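Local coordinates for DltD domain-containing protein (Beauveria bassiana, PDB 7D78), which probably acts as a polyketide thioesterase that closes its substrate into a medium-ring lactone on an alpha/beta hydrolase fold, at residues Gly136-Ala141 against Glu249-Val254; Met155-Leu160 against Leu297-Gly302; Val262-Asp267 against Glu273-Ala278. All blocks are in the same frame, centred on the assembly; numbering follows the deposited sequence. Where two conformers were deposited one is given.

Contact 1: Gly136-Ala141 against Glu249-Val254; sequences GGTVSA and EILKLV
Ala141 and Leu251 carry the apolar part of this buried contact. The methyl CB of Ala141, on helix 135-146, points toward the facing segment and meets Leu251 CD1 at 3.5 Å, tighter than usual for two carbons. Leu251 gets there with chi1 at -102°, away from a staggered value, which carries its branch nearer the helix than the direction of its CB suggests. Thr138 CG2 lies at the border of this patch, 4.5 Å from the same CD1. Val254 adds an apolar-to-polar touch, its CG2 standing 3.4 Å from Ala141 O; chi1 of -172° puts CG1 anti to the backbone N, leaving CG2 beside that N, facing the oxygen. A type I turn from Leu251 to Val254 brings the two side chains to the same helix.

No hydrogen bond spans the segments; each has polar bonds of its own. Gly136 O takes two donors from opposite faces of its plane, Ser140 OG at 2.7 Å and Ser140 N at 2.9 Å. Lys252 NZ bridges to Glu249 OE1 at 3.0 Å, on the syn side but 27° out of the carboxylate plane. Thr138 OG1 is held by Ile159 O, and Ile250 packs on Trp244 of the second subunit. The arrangement sets helix 247-251 against the helix that follows the probable nucleophile elbow, the GxSxG turn of alpha/beta hydrolases, in which Gly136 is the last glycine.

Contact 2: Met155-Leu160 against Leu297-Gly302; sequences MVCPIL and LTVLSG
Val156 and Cys157 meet Val299 and Leu300 in a small, purely apolar contact between the C-terminal end of strand 150-156, inside the main sheet, with the first residue beyond it, and the loop that runs from strand 286-291 to helix 305-319. Val156 CG1 is the shared atom on the strand side. It touches Val299 CG1 at 3.6 Å, the two valines crossing obliquely, and faces Leu300 tip to tip, with CG at 4.1 Å. Cys157 comes in beside them, its SG 4.2 Å from Val299 CG1. That methyl can serve both partners because chi1 of Val299, 58°, sets it between the backbone N and the carbonyl carbon, projecting toward the strand end. Met312 of helix 305-319 packs on both Val156 and Leu300, and Trp131 of the adjoining strand does the same. Cys157 also touches His296 and Asp267, which with Ser134 form a probable catalytic triad. Ser301 N bonds to Thr298 O at 3.0 Å, closing a type I turn in the loop. With no hydrogen bond across the segments, the contact probably rests on dispersion and the hydrophobic effect among methyl-rich side chains and a thiol; since the loop directly follows His296 in sequence, this packing may help place that histidine.

Contact 3: Val262-Asp267 against Glu273-Ala278; sequences VTPELD and EEQKAA
Thr263 and Asp267 grip the side-chain amide of Gln275 from its two ends. Thr263 OG1 donates to Gln275 OE1 at 2.8 Å, approaching from above the carbonyl plane, 43° out of it, while Thr263 CG2 lies 3.3 Å from the same oxygen. At the nitrogen end Gln275 NE2 donates to Asp267 OD2 at 3.0 Å through a bent bond, with an N-H...O angle of 135°. OD2 lies close to the amide plane of Gln275, whereas NE2 meets it from above the carboxylate plane, the two planes standing 88° apart. Gln275 spans the gap because its chain runs extended beyond CG, off the helix and toward the strand end.

Outside the segments, NE2 also gives a hydrogen bond to Ser270 O. Asp267 OD1 accepts from Ser270 N and Met269 N, and OD2 also accepts from His296 ND1. An alanine in place of Gln275 would probably leave Thr263 OG1 without this acceptor, and Asp267 OD2 and Ser270 O without the amide donor. Gln275 would thus be a second-shell residue, tying helix 272-281 of a beta-alpha-beta unit to the aspartate of a probable Ser-His-Asp triad and helping to place it.

From the N terminus, residues 136-141 come first, then 155-160 at the end of the next strand. Contact 1 closes when the chain returns at 249-254, after a 107-residue excursion. Contact 2 is still open then, so the two loops cross. Contact 3 follows contact 1 in series, joining 262-267 to 273-278 over only five residues, and nests within contact 2, which closes last at 297-302. Neighbouring sheet strands link contacts 2 and 3: Cys157 N lies 2.7 Å from Val262 O, a probable hydrogen bond. Leu251 CD2, 4.1 Å from Ala278 CB, joins contacts 1 and 3. Contact 1 joins two helices; contacts 2 and 3 tie a loop and helix 272-281 to the sheet.

Contact 1: Gly136-Ala141 against Glu249-Val254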
ATOM      1  N   GLY A 136      10.038  12.199   2.108  1.00 17.05           N
ATOM      2  CA  GLY A 136      10.619  11.402   3.177  1.00 17.33           C
ATOM      3  C   GLY A 136      10.049  11.698   4.556  1.00 17.74           C
ATOM      4  O   GLY A 136      10.058  10.828   5.434  1.00 18.62           O
ATOM      5  N   GLY A 137       9.586  12.928   4.784  1.00 17.99           N
ATOM      6  CA  GLY A 137       8.900  13.212   6.037  1.00 19.02           C
ATOM      7  C   GLY A 137       7.597  12.447   6.159  1.00 18.22           C
ATOM      8  O   GLY A 137       7.256  11.939   7.234  1.00 17.18           O
ATOM      9  N   THR A 138       6.858  12.340   5.050  1.00 19.06           N
ATOM     10  CA  THR A 138       5.602  11.598   5.062  1.00 18.40           C
ATOM     11  C   THR A 138       5.859  10.104   5.237  1.00 17.25           C
ATOM     12  O   THR A 138       5.149   9.430   5.989  1.00 16.40           O
ATOM     13  CB  THR A 138       4.832  11.890   3.771  1.00 20.08           C
ATOM     14  OG1 THR A 138       4.788  13.308   3.564  1.00 21.35           O
ATOM     15  CG2 THR A 138       3.405  11.349   3.832  1.00 18.86           C
ATOM     16  N   VAL A 139       6.883   9.583   4.560  1.00 16.76           N
ATOM     17  CA  VAL A 139       7.285   8.186   4.733  1.00 18.80           C
ATOM     18  C   VAL A 139       7.650   7.924   6.189  1.00 20.05           C
ATOM     19  O   VAL A 139       7.273   6.896   6.770  1.00 16.71           O
ATOM     20  CB  VAL A 139       8.465   7.854   3.794  1.00 16.46           C
ATOM     21  CG1 VAL A 139       9.142   6.537   4.217  1.00 14.86           C
ATOM     22  CG2 VAL A 139       8.005   7.776   2.341  1.00 15.99           C
ATOM     23  N   SER A 140       8.400   8.850   6.798  1.00 16.34           N
ATOM     24  CA  SER A 140       8.832   8.659   8.176  1.00 17.13           C
ATOM     25  C   SER A 140       7.638   8.593   9.125  1.00 17.28           C
ATOM     26  O   SER A 140       7.653   7.834  10.100  1.00 19.02           O
ATOM     27  CB  SER A 140       9.782   9.788   8.601  1.00 20.14           C
ATOM     28  OG  SER A 140      10.958   9.829   7.811  1.00 20.23           O
ATOM     29  N   ALA A 141       6.604   9.387   8.864  1.00 18.19           N
ATOM     30  CA  ALA A 141       5.415   9.344   9.709  1.00 17.82           C
ATOM     31  C   ALA A 141       4.753   7.972   9.659  1.00 19.57           C
ATOM     32  O   ALA A 141       4.291   7.466  10.686  1.00 17.39           O
ATOM     33  CB  ALA A 141       4.426  10.418   9.280  1.00 17.80           C
ATOM     34  N   GLU A 249      -4.506   9.382   5.979  1.00 21.34           N
ATOM     35  CA  GLU A 249      -5.151   8.415   6.863  1.00 24.43           C
ATOM     36  C   GLU A 249      -4.140   7.754   7.783  1.00 22.74           C
ATOM     37  O   GLU A 249      -4.431   7.527   8.964  1.00 20.30           O
ATOM     38  CB  GLU A 249      -5.906   7.358   6.055  1.00 25.16           C
ATOM     39  CG  GLU A 249      -6.915   7.928   5.073  1.00 26.53           C
ATOM     40  CD  GLU A 249      -7.853   8.938   5.712  1.00 31.69           C
ATOM     41  OE1 GLU A 249      -8.304   8.708   6.855  1.00 27.87           O
ATOM     42  OE2 GLU A 249      -8.139   9.962   5.068  1.00 36.44           O
ATOM     43  N   ILE A 250      -2.949   7.430   7.263  1.00 16.85           N
ATOM     44  CA  ILE A 250      -1.933   6.777   8.092  1.00 19.15           C
ATOM     45  C   ILE A 250      -1.416   7.734   9.165  1.00 24.17           C
ATOM     46  O   ILE A 250      -1.126   7.321  10.298  1.00 20.12           O
ATOM     47  CB  ILE A 250      -0.783   6.228   7.224  1.00 21.10           C
ATOM     48  CG1 ILE A 250      -1.319   5.218   6.203  1.00 23.58           C
ATOM     49  CG2 ILE A 250       0.244   5.532   8.092  1.00 22.92           C
ATOM     50  CD1 ILE A 250      -0.349   4.922   5.092  1.00 20.68           C
ATOM     51  N   LEU A 251      -1.309   9.025   8.837  1.00 23.46           N
ATOM     52  CA  LEU A 251      -0.840   9.988   9.827  1.00 23.66           C
ATOM     53  C   LEU A 251      -1.769  10.042  11.034  1.00 24.09           C
ATOM     54  O   LEU A 251      -1.327  10.370  12.142  1.00 24.68           O
ATOM     55  CB  LEU A 251      -0.692  11.375   9.198  1.00 20.35           C
ATOM     56  CG  LEU A 251       0.750  11.779   8.865  1.00 21.89           C
ATOM     57  CD1 LEU A 251       1.316  10.872   7.767  1.00 24.44           C
ATOM     58  CD2 LEU A 251       0.837  13.252   8.450  1.00 25.28           C
ATOM     59  N   LYS A 252      -3.046   9.682  10.852  1.00 21.18           N
ATOM     60  CA  LYS A 252      -3.977   9.685  11.976  1.00 20.57           C
ATOM     61  C   LYS A 252      -3.651   8.593  12.984  1.00 24.49           C
ATOM     62  O   LYS A 252      -4.035   8.713  14.150  1.00 23.78           O
ATOM     63  CB  LYS A 252      -5.420   9.548  11.478  1.00 22.34           C
ATOM     64  CG  LYS A 252      -5.917  10.761  10.703  1.00 23.68           C
ATOM     65  CD  LYS A 252      -7.133  10.413   9.864  1.00 32.10           C
ATOM     66  CE  LYS A 252      -7.584  11.596   9.013  1.00 35.83           C
ATOM     67  NZ  LYS A 252      -8.871  11.300   8.314  1.00 33.56           N
ATOM     68  N   LEU A 253      -2.936   7.543  12.565  1.00 18.40           N
ATOM     69  CA  LEU A 253      -2.464   6.532  13.503  1.00 19.76           C
ATOM     70  C   LEU A 253      -1.315   7.041  14.359  1.00 23.90           C
ATOM     71  O   LEU A 253      -1.015   6.440  15.392  1.00 24.39           O
ATOM     72  CB  LEU A 253      -2.016   5.272  12.760  1.00 18.93           C
ATOM     73  CG  LEU A 253      -3.041   4.668  11.802  1.00 22.11           C
ATOM     74  CD1 LEU A 253      -2.407   3.550  11.003  1.00 20.34           C
ATOM     75  CD2 LEU A 253      -4.248   4.165  12.569  1.00 29.83           C
ATOM     76  N   VAL A 254      -0.649   8.118  13.953  1.00 23.55           N
ATOM     77  CA  VAL A 254       0.432   8.665  14.765  1.00 20.46           C
ATOM     78  C   VAL A 254      -0.200   9.544  15.833  1.00 24.13           C
ATOM     79  O   VAL A 254      -0.368  10.754  15.638  1.00 23.95           O
ATOM     80  CB  VAL A 254       1.444   9.455  13.916  1.00 21.04           C
ATOM     81  CG1 VAL A 254       2.660   9.830  14.761  1.00 21.48           C
ATOM     82  CG2 VAL A 254       1.861   8.645  12.686  1.00 22.06           C
TER

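Contact 2: Met155-Leu160 against Leu297-Gly302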
ATOM      1  N   MET A 155       9.137  16.127  10.663  0.74 20.23           N
ATOM      2  CA  MET A 155       8.743  16.203   9.264  0.74 20.93           C
ATOM      3  C   MET A 155       9.053  17.597   8.744  0.74 23.38           C
ATOM      4  O   MET A 155       8.542  18.595   9.271  0.74 24.30           O
ATOM      5  CB  MET A 155       7.259  15.897   9.085  0.74 20.76           C
ATOM      6  CG  MET A 155       6.875  14.455   9.374  0.74 21.27           C
ATOM      7  SD  MET A 155       5.144  14.175   8.975  0.74 22.95           S
ATOM      8  CE  MET A 155       4.333  15.039  10.311  0.74 21.53           C
ATOM      9  N   VAL A 156       9.875  17.666   7.709  1.00 20.13           N
ATOM     10  CA  VAL A 156      10.173  18.918   7.031  1.00 23.92           C
ATOM     11  C   VAL A 156       9.432  18.913   5.702  1.00 21.86           C
ATOM     12  O   VAL A 156       9.599  17.988   4.897  1.00 20.01           O
ATOM     13  CB  VAL A 156      11.683  19.100   6.835  1.00 26.07           C
ATOM     14  CG1 VAL A 156      11.978  20.402   6.088  1.00 23.35           C
ATOM     15  CG2 VAL A 156      12.376  19.057   8.180  1.00 26.08           C
ATOM     16  N   CYS A 157       8.607  19.940   5.488  1.00 20.29           N
ATOM     17  CA  CYS A 157       7.786  20.137   4.294  1.00 21.54           C
ATOM     18  C   CYS A 157       7.181  18.826   3.766  1.00 24.17           C
ATOM     19  O   CYS A 157       7.364  18.486   2.593  1.00 23.46           O
ATOM     20  CB  CYS A 157       8.574  20.853   3.200  1.00 19.11           C
ATOM     21  SG  CYS A 157      10.080  20.002   2.600  1.00 24.24           S
ATOM     22  N   PRO A 158       6.457  18.082   4.603  1.00 22.26           N
ATOM     23  CA  PRO A 158       5.877  16.818   4.126  1.00 19.80           C
ATOM     24  C   PRO A 158       4.921  17.045   2.960  1.00 21.51           C
ATOM     25  O   PRO A 158       4.176  18.024   2.927  1.00 21.47           O
ATOM     26  CB  PRO A 158       5.136  16.280   5.356  1.00 22.41           C
ATOM     27  CG  PRO A 158       4.850  17.489   6.187  1.00 26.64           C
ATOM     28  CD  PRO A 158       6.037  18.392   5.982  1.00 21.13           C
ATOM     29  N   ILE A 159       4.957  16.121   1.991  1.00 20.55           N
ATOM     30  CA  ILE A 159       4.034  16.109   0.863  1.00 21.75           C
ATOM     31  C   ILE A 159       2.945  15.080   1.149  1.00 20.75           C
ATOM     32  O   ILE A 159       3.242  13.912   1.428  1.00 19.99           O
ATOM     33  CB  ILE A 159       4.743  15.778  -0.459  1.00 25.04           C
ATOM     34  CG1 ILE A 159       5.701  16.890  -0.884  1.00 35.80           C
ATOM     35  CG2 ILE A 159       3.705  15.688  -1.558  1.00 27.56           C
ATOM     36  CD1 ILE A 159       6.488  16.538  -2.168  1.00 34.83           C
ATOM     37  N   LEU A 160       1.679  15.496   1.047  1.00 20.19           N
ATOM     38  CA  LEU A 160       0.572  14.670   1.498  1.00 21.93           C
ATOM     39  C   LEU A 160      -0.450  14.329   0.424  1.00 22.24           C
ATOM     40  O   LEU A 160      -1.405  13.592   0.713  1.00 23.69           O
ATOM     41  CB  LEU A 160      -0.136  15.353   2.676  1.00 21.02           C
ATOM     42  CG  LEU A 160       0.767  15.616   3.880  1.00 21.85           C
ATOM     43  CD1 LEU A 160       0.117  16.648   4.799  1.00 28.70           C
ATOM     44  CD2 LEU A 160       1.026  14.318   4.631  1.00 20.85           C
ATOM     45  N   LEU A 297      12.296  23.582  -1.283  1.00 31.12           N
ATOM     46  CA  LEU A 297      13.699  23.166  -1.324  1.00 31.95           C
ATOM     47  C   LEU A 297      14.629  24.058  -0.518  1.00 35.66           C
ATOM     48  O   LEU A 297      15.754  23.641  -0.229  1.00 39.36           O
ATOM     49  CB  LEU A 297      14.239  23.130  -2.762  1.00 37.75           C
ATOM     50  CG  LEU A 297      13.638  22.179  -3.798  1.00 40.24           C
ATOM     51  CD1 LEU A 297      13.330  20.819  -3.211  1.00 40.89           C
ATOM     52  CD2 LEU A 297      12.407  22.801  -4.419  1.00 43.88           C
ATOM     53  N   THR A 298      14.210  25.274  -0.175  1.00 33.69           N
ATOM     54  CA  THR A 298      15.049  26.216   0.554  1.00 32.26           C
ATOM     55  C   THR A 298      14.682  26.300   2.025  1.00 35.85           C
ATOM     56  O   THR A 298      15.227  27.143   2.747  1.00 32.06           O
ATOM     57  CB  THR A 298      14.957  27.610  -0.083  1.00 34.97           C
ATOM     58  OG1 THR A 298      13.596  28.065  -0.052  1.00 35.84           O
ATOM     59  CG2 THR A 298      15.448  27.576  -1.531  1.00 28.20           C
ATOM     60  N   VAL A 299      13.761  25.452   2.485  1.00 33.70           N
ATOM     61  CA  VAL A 299      13.283  25.548   3.860  1.00 31.19           C
ATOM     62  C   VAL A 299      14.423  25.359   4.855  1.00 36.27           C
ATOM     63  O   VAL A 299      14.385  25.911   5.961  1.00 38.30           O
ATOM     64  CB  VAL A 299      12.145  24.533   4.076  1.00 33.61           C
ATOM     65  CG1 VAL A 299      12.631  23.115   3.765  1.00 30.76           C
ATOM     66  CG2 VAL A 299      11.574  24.645   5.481  1.00 31.97           C
ATOM     67  N   LEU A 300      15.464  24.608   4.483  1.00 33.51           N
ATOM     68  CA  LEU A 300      16.597  24.367   5.370  1.00 34.36           C
ATOM     69  C   LEU A 300      17.878  25.054   4.892  1.00 38.96           C
ATOM     70  O   LEU A 300      18.978  24.655   5.286  1.00 40.84           O
ATOM     71  CB  LEU A 300      16.821  22.859   5.542  1.00 29.67           C
ATOM     72  CG  LEU A 300      15.663  22.102   6.215  1.00 37.96           C
ATOM     73  CD1 LEU A 300      16.010  20.655   6.511  1.00 29.71           C
ATOM     74  CD2 LEU A 300      15.222  22.802   7.496  1.00 32.14           C
ATOM     75  N   SER A 301      17.761  26.088   4.063  1.00 41.67           N
ATOM     76  CA  SER A 301      18.920  26.764   3.494  1.00 38.82           C
ATOM     77  C   SER A 301      18.843  28.259   3.772  1.00 40.49           C
ATOM     78  O   SER A 301      17.786  28.798   4.109  1.00 42.82           O
ATOM     79  CB  SER A 301      19.022  26.546   1.975  1.00 44.79           C
ATOM     80  OG  SER A 301      18.661  25.231   1.607  1.00 50.35           O
ATOM     81  N   GLY A 302      19.979  28.933   3.598  1.00 44.65           N
ATOM     82  CA  GLY A 302      19.959  30.375   3.714  1.00 42.04           C
ATOM     83  C   GLY A 302      19.771  30.804   5.156  1.00 44.65           C
ATOM     84  O   GLY A 302      19.974  30.041   6.097  1.00 40.17           O
TER

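Contact 3: Val262-Asp267 against Glu273-Ala278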
ATOM      1  N   VAL A 262       8.020  21.237  10.210  1.00 25.44           N
ATOM      2  CA  VAL A 262       8.592  22.463   9.670  1.00 24.62           C
ATOM      3  C   VAL A 262       8.006  22.680   8.281  1.00 27.93           C
ATOM      4  O   VAL A 262       8.252  21.884   7.364  1.00 25.88           O
ATOM      5  CB  VAL A 262      10.123  22.392   9.618  1.00 22.59           C
ATOM      6  CG1 VAL A 262      10.699  23.693   9.051  1.00 25.28           C
ATOM      7  CG2 VAL A 262      10.689  22.088  11.004  1.00 26.26           C
ATOM      8  N   THR A 263       7.249  23.765   8.120  1.00 24.04           N
ATOM      9  CA  THR A 263       6.538  24.061   6.889  1.00 26.93           C
ATOM     10  C   THR A 263       7.066  25.347   6.274  1.00 27.45           C
ATOM     11  O   THR A 263       7.148  26.371   6.973  1.00 30.05           O
ATOM     12  CB  THR A 263       5.030  24.197   7.165  1.00 25.22           C
ATOM     13  OG1 THR A 263       4.504  22.922   7.548  1.00 25.33           O
ATOM     14  CG2 THR A 263       4.279  24.711   5.925  1.00 22.79           C
ATOM     15  N   PRO A 264       7.425  25.350   4.986  1.00 26.42           N
ATOM     16  CA  PRO A 264       7.853  26.598   4.342  1.00 27.87           C
ATOM     17  C   PRO A 264       6.642  27.464   4.038  1.00 27.53           C
ATOM     18  O   PRO A 264       5.651  26.984   3.479  1.00 22.49           O
ATOM     19  CB  PRO A 264       8.537  26.126   3.050  1.00 23.13           C
ATOM     20  CG  PRO A 264       8.463  24.583   3.071  1.00 27.82           C
ATOM     21  CD  PRO A 264       7.366  24.238   4.019  1.00 25.21           C
ATOM     22  N   GLU A 265       6.729  28.752   4.404  1.00 25.42           N
ATOM     23  CA  GLU A 265       5.632  29.679   4.129  1.00 28.64           C
ATOM     24  C   GLU A 265       5.239  29.672   2.658  1.00 25.78           C
ATOM     25  O   GLU A 265       4.049  29.665   2.325  1.00 27.18           O
ATOM     26  CB  GLU A 265       6.009  31.106   4.554  1.00 27.39           C
ATOM     27  CG  GLU A 265       4.850  32.087   4.377  1.00 37.93           C
ATOM     28  CD  GLU A 265       5.276  33.543   4.454  1.00 38.74           C
ATOM     29  OE1 GLU A 265       6.487  33.823   4.324  1.00 36.38           O
ATOM     30  OE2 GLU A 265       4.390  34.405   4.640  1.00 43.20           O
ATOM     31  N   LEU A 266       6.225  29.677   1.765  1.00 25.63           N
ATOM     32  CA  LEU A 266       6.005  29.797   0.329  1.00 32.54           C
ATOM     33  C   LEU A 266       6.227  28.468  -0.390  1.00 27.26           C
ATOM     34  O   LEU A 266       6.809  28.415  -1.475  1.00 28.18           O
ATOM     35  CB  LEU A 266       6.901  30.887  -0.256  1.00 31.45           C
ATOM     36  CG  LEU A 266       6.775  32.224   0.482  1.00 34.20           C
ATOM     37  CD1 LEU A 266       7.722  33.265  -0.097  1.00 36.59           C
ATOM     38  CD2 LEU A 266       5.340  32.703   0.415  1.00 29.68           C
ATOM     39  N   ASP A 267       5.758  27.378   0.204  1.00 24.24           N
ATOM     40  CA  ASP A 267       5.916  26.065  -0.412  1.00 26.61           C
ATOM     41  C   ASP A 267       5.034  25.975  -1.652  1.00 22.49           C
ATOM     42  O   ASP A 267       3.808  25.902  -1.541  1.00 28.05           O
ATOM     43  CB  ASP A 267       5.558  24.977   0.595  1.00 27.43           C
ATOM     44  CG  ASP A 267       6.100  23.616   0.195  1.00 25.02           C
ATOM     45  OD1 ASP A 267       6.142  23.339  -1.022  1.00 24.36           O
ATOM     46  OD2 ASP A 267       6.471  22.826   1.094  1.00 24.47           O
ATOM     47  N   GLU A 273      -1.236  24.843   3.545  1.00 28.08           N
ATOM     48  CA  GLU A 273      -2.462  24.567   4.289  1.00 31.80           C
ATOM     49  C   GLU A 273      -2.744  23.072   4.382  1.00 28.87           C
ATOM     50  O   GLU A 273      -3.407  22.632   5.326  1.00 24.04           O
ATOM     51  CB  GLU A 273      -3.654  25.293   3.662  1.00 41.35           C
ATOM     52  CG  GLU A 273      -4.754  25.658   4.672  1.00 53.27           C
ATOM     53  CD  GLU A 273      -4.406  26.862   5.553  1.00 59.93           C
ATOM     54  OE1 GLU A 273      -3.508  27.653   5.178  1.00 57.20           O
ATOM     55  OE2 GLU A 273      -5.046  27.022   6.619  1.00 62.70           O
ATOM     56  N   GLU A 274      -2.258  22.278   3.420  1.00 27.66           N
ATOM     57  CA  GLU A 274      -2.364  20.826   3.535  1.00 27.34           C
ATOM     58  C   GLU A 274      -1.484  20.305   4.663  1.00 27.36           C
ATOM     59  O   GLU A 274      -1.886  19.408   5.420  1.00 25.33           O
ATOM     60  CB  GLU A 274      -1.975  20.154   2.213  1.00 28.58           C
ATOM     61  CG  GLU A 274      -2.612  18.799   1.996  1.00 31.37           C
ATOM     62  CD  GLU A 274      -2.446  18.290   0.564  1.00 31.03           C
ATOM     63  OE1 GLU A 274      -1.426  18.614  -0.074  1.00 25.87           O
ATOM     64  OE2 GLU A 274      -3.341  17.568   0.079  1.00 36.81           O
ATOM     65  N   GLN A 275      -0.269  20.849   4.777  1.00 26.78           N
ATOM     66  CA  GLN A 275       0.614  20.483   5.877  1.00 27.49           C
ATOM     67  C   GLN A 275       0.004  20.883   7.214  1.00 26.43           C
ATOM     68  O   GLN A 275      -0.027  20.087   8.157  1.00 25.82           O
ATOM     69  CB  GLN A 275       1.985  21.135   5.683  1.00 26.19           C
ATOM     70  CG  GLN A 275       2.631  20.872   4.312  1.00 24.01           C
ATOM     71  CD  GLN A 275       4.001  21.498   4.178  1.00 19.64           C
ATOM     72  OE1 GLN A 275       4.764  21.559   5.146  1.00 21.51           O
ATOM     73  NE2 GLN A 275       4.325  21.970   2.978  1.00 21.47           N
ATOM     74  N   LYS A 276      -0.515  22.111   7.300  1.00 27.52           N
ATOM     75  CA  LYS A 276      -1.128  22.580   8.540  1.00 25.55           C
ATOM     76  C   LYS A 276      -2.347  21.743   8.918  1.00 28.43           C
ATOM     77  O   LYS A 276      -2.572  21.452  10.103  1.00 28.39           O
ATOM     78  CB  LYS A 276      -1.520  24.047   8.390  1.00 31.66           C
ATOM     79  CG  LYS A 276      -0.349  25.002   8.428  1.00 32.09           C
ATOM     80  CD  LYS A 276      -0.699  26.338   7.782  1.00 35.59           C
ATOM     81  CE  LYS A 276       0.404  27.360   8.020  1.00 39.40           C
ATOM     82  NZ  LYS A 276       0.244  28.596   7.189  1.00 38.95           N
ATOM     83  N   ALA A 277      -3.158  21.365   7.931  1.00 27.16           N
ATOM     84  CA  ALA A 277      -4.348  20.573   8.227  1.00 29.01           C
ATOM     85  C   ALA A 277      -3.977  19.249   8.884  1.00 30.78           C
ATOM     86  O   ALA A 277      -4.625  18.821   9.846  1.00 27.30           O
ATOM     87  CB  ALA A 277      -5.152  20.341   6.946  1.00 25.19           C
ATOM     88  N   ALA A 278      -2.928  18.587   8.384  1.00 24.63           N
ATOM     89  CA  ALA A 278      -2.484  17.353   9.020  1.00 24.68           C
ATOM     90  C   ALA A 278      -1.950  17.626  10.419  1.00 25.96           C
ATOM     91  O   ALA A 278      -2.277  16.898  11.364  1.00 24.82           O
ATOM     92  CB  ALA A 278      -1.421  16.659   8.162  1.00 26.21           C
TER